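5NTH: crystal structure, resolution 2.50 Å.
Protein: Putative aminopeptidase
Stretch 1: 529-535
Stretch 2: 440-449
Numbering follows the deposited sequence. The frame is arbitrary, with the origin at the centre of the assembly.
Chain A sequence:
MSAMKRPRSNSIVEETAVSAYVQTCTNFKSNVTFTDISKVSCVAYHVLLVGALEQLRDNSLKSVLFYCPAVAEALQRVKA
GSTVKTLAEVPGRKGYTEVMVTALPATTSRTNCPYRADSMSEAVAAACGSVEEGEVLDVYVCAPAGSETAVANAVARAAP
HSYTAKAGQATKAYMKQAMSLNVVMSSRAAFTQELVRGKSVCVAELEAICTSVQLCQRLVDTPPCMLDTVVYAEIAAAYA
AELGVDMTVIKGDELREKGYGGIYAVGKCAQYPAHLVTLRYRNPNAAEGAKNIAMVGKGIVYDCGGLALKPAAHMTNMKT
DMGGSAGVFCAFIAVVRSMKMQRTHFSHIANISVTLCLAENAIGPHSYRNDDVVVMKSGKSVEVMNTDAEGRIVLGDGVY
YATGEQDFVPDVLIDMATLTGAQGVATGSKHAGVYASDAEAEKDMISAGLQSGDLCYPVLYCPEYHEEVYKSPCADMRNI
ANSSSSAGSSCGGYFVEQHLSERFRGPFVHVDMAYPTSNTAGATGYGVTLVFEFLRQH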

# COMPACT_ATOMS: atom_id res chain seq x y z
N THR A 529 -27.11 -13.64 25.80
CA THR A 529 -28.12 -14.69 25.68
C THR A 529 -27.48 -16.02 25.28
O THR A 529 -28.10 -17.09 25.46
CB THR A 529 -29.21 -14.29 24.66
OG1 THR A 529 -29.68 -12.96 24.94
CG2 THR A 529 -30.41 -15.20 24.74
N LEU A 530 -26.27 -15.98 24.72
CA LEU A 530 -25.57 -17.21 24.44
C LEU A 530 -25.29 -17.91 25.77
O LEU A 530 -25.61 -19.08 25.95
CB LEU A 530 -24.29 -16.92 23.68
CG LEU A 530 -23.42 -18.15 23.38
CD1 LEU A 530 -24.09 -19.17 22.45
CD2 LEU A 530 -22.12 -17.66 22.81
N VAL A 531 -24.74 -17.14 26.71
CA VAL A 531 -24.31 -17.62 28.02
C VAL A 531 -25.46 -18.01 28.95
O VAL A 531 -25.36 -18.97 29.71
CB VAL A 531 -23.47 -16.55 28.70
CG1 VAL A 531 -23.31 -16.77 30.19
CG2 VAL A 531 -22.10 -16.50 28.07
N PHE A 532 -26.52 -17.23 28.93
CA PHE A 532 -27.72 -17.59 29.61
C PHE A 532 -28.19 -18.98 29.15
O PHE A 532 -28.41 -19.85 29.98
CB PHE A 532 -28.78 -16.53 29.38
CG PHE A 532 -29.90 -16.58 30.37
CD1 PHE A 532 -31.00 -17.36 30.13
CD2 PHE A 532 -29.84 -15.84 31.55
CE1 PHE A 532 -32.04 -17.40 31.05
CE2 PHE A 532 -30.88 -15.86 32.48
CZ PHE A 532 -31.98 -16.64 32.22
N GLU A 533 -28.29 -19.20 27.85
CA GLU A 533 -28.73 -20.52 27.34
C GLU A 533 -27.77 -21.62 27.73
O GLU A 533 -28.17 -22.62 28.33
CB GLU A 533 -28.89 -20.54 25.82
CG GLU A 533 -30.28 -20.14 25.37
CD GLU A 533 -31.39 -21.09 25.84
OE1 GLU A 533 -31.22 -22.33 25.75
OE2 GLU A 533 -32.46 -20.57 26.31
N PHE A 534 -26.50 -21.41 27.38
CA PHE A 534 -25.46 -22.37 27.63
C PHE A 534 -25.46 -22.86 29.07
O PHE A 534 -25.42 -24.06 29.30
CB PHE A 534 -24.10 -21.77 27.25
CG PHE A 534 -22.95 -22.69 27.50
CD1 PHE A 534 -22.71 -23.75 26.64
CD2 PHE A 534 -22.14 -22.52 28.61
CE1 PHE A 534 -21.67 -24.63 26.88
CE2 PHE A 534 -21.08 -23.38 28.85
CZ PHE A 534 -20.85 -24.44 27.99
N LEU A 535 -25.53 -21.94 30.03
CA LEU A 535 -25.60 -22.30 31.44
C LEU A 535 -26.95 -22.87 31.87
O LEU A 535 -26.97 -23.77 32.71
CB LEU A 535 -25.27 -21.08 32.30
CG LEU A 535 -23.88 -20.51 32.07
CD1 LEU A 535 -23.59 -19.31 32.95
CD2 LEU A 535 -22.83 -21.58 32.31
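Stretch 2, residues 440-449: EAEKDMISAG

How does the second stretch lie on the first? Residues 440-449 are helical throughout, as are 529-535, and both helices run on beyond these limits. Their axes come within 8.3 Å and their N-to-C directions differ by 122°, so the helices cross obliquely, nearer antiparallel than parallel. No hydrogen bond links them; the contact is one of packing.

What does the first half of stretch 2 contribute? Glu440, modelled only as far as CB, stays clear of the other helix. Contact begins with Ala441, whose O lies 4.1 Å from Phe534 CE1; Glu442 and Lys443 again stay clear. One turn on, Asp444 points its CA-to-CB bond toward stretch 1: its CB is 3.7 Å from Phe534 CE1, while Asp444 O approaches the edge of the ring, 3.7 Å from Phe534 CD1.

How does Met445 meet the aromatic ring? Its CA-to-CB bond points sideways, but chi1 t followed by chi2 and chi3 p brings the end of the chain nearer. Met445 CE sits over one face of Phe534, 3.5 Å from the ring centroid and only 6° off the normal, a CH-pi contact. The sulfur stands oblique to the same ring and also packs against Leu530, with Met445 SD 3.8 Å from Leu530 CG.

Where do the backbones come closest? After Ile446 and Ser447, which make no contact, Ala448 CA lies 4.8 Å from Phe534 CA. Its small side chain points toward stretch 1, placing Ala448 CB 3.3 Å from Phe534 N and 3.7 Å from Glu533 CB. With Ala441, Asp444 and Met445, Ala448 forms the hole that receives the side chain of Phe534. At Gly449, which has no side chain, the contact is with backbone: Leu530 CD1 lies 3.2 Å from Gly449 N.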

# COMPACT_ATOMS: atom_id res chain seq x y z
N GLU A 440 -17.57 -31.97 23.58
CA GLU A 440 -18.92 -31.90 24.14
C GLU A 440 -19.25 -30.43 24.47
O GLU A 440 -20.34 -29.96 24.19
CB GLU A 440 -19.08 -32.83 25.36
N ALA A 441 -18.30 -29.71 25.05
CA ALA A 441 -18.51 -28.30 25.34
C ALA A 441 -18.63 -27.44 24.05
O ALA A 441 -19.37 -26.48 24.02
CB ALA A 441 -17.42 -27.79 26.27
N GLU A 442 -17.93 -27.80 22.99
CA GLU A 442 -18.10 -27.20 21.67
C GLU A 442 -19.54 -27.39 21.16
O GLU A 442 -20.22 -26.41 20.90
CB GLU A 442 -17.10 -27.82 20.71
CG GLU A 442 -17.08 -27.29 19.29
CD GLU A 442 -16.02 -27.99 18.44
OE1 GLU A 442 -14.81 -27.78 18.71
OE2 GLU A 442 -16.36 -28.73 17.49
N LYS A 443 -19.99 -28.64 21.03
CA LYS A 443 -21.38 -28.92 20.63
C LYS A 443 -22.41 -28.14 21.43
O LYS A 443 -23.40 -27.66 20.86
CB LYS A 443 -21.71 -30.40 20.81
CG LYS A 443 -21.30 -31.28 19.65
CD LYS A 443 -21.33 -32.77 20.09
CE LYS A 443 -20.63 -33.72 19.12
NZ LYS A 443 -19.38 -33.11 18.57
N ASP A 444 -22.19 -28.06 22.75
CA ASP A 444 -23.12 -27.40 23.67
C ASP A 444 -23.20 -25.89 23.50
O ASP A 444 -24.25 -25.28 23.69
CB ASP A 444 -22.76 -27.68 25.13
CG ASP A 444 -23.13 -29.13 25.60
OD1 ASP A 444 -23.86 -29.90 24.89
OD2 ASP A 444 -22.64 -29.46 26.71
N MET A 445 -22.07 -25.27 23.21
CA MET A 445 -22.03 -23.87 22.95
C MET A 445 -22.69 -23.60 21.60
O MET A 445 -23.46 -22.68 21.49
CB MET A 445 -20.61 -23.36 23.01
CG MET A 445 -20.51 -21.85 23.00
SD MET A 445 -21.21 -21.02 24.44
CE MET A 445 -20.02 -21.32 25.73
N ILE A 446 -22.44 -24.44 20.59
CA ILE A 446 -23.10 -24.28 19.28
C ILE A 446 -24.61 -24.29 19.47
O ILE A 446 -25.33 -23.43 18.95
CB ILE A 446 -22.66 -25.35 18.26
CG1 ILE A 446 -21.16 -25.25 17.97
CG2 ILE A 446 -23.41 -25.25 16.94
CD1 ILE A 446 -20.52 -23.89 18.04
N SER A 447 -25.07 -25.25 20.24
CA SER A 447 -26.49 -25.39 20.54
C SER A 447 -27.09 -24.27 21.34
O SER A 447 -28.25 -23.96 21.14
CB SER A 447 -26.74 -26.68 21.29
OG SER A 447 -26.47 -27.75 20.42
N ALA A 448 -26.34 -23.68 22.26
CA ALA A 448 -26.89 -22.58 23.01
C ALA A 448 -26.99 -21.36 22.08
O ALA A 448 -27.88 -20.55 22.21
CB ALA A 448 -26.05 -22.28 24.22
N GLY A 449 -26.11 -21.31 21.10
CA GLY A 449 -26.20 -20.34 20.05
C GLY A 449 -27.42 -20.48 19.17
O GLY A 449 -27.99 -19.49 18.76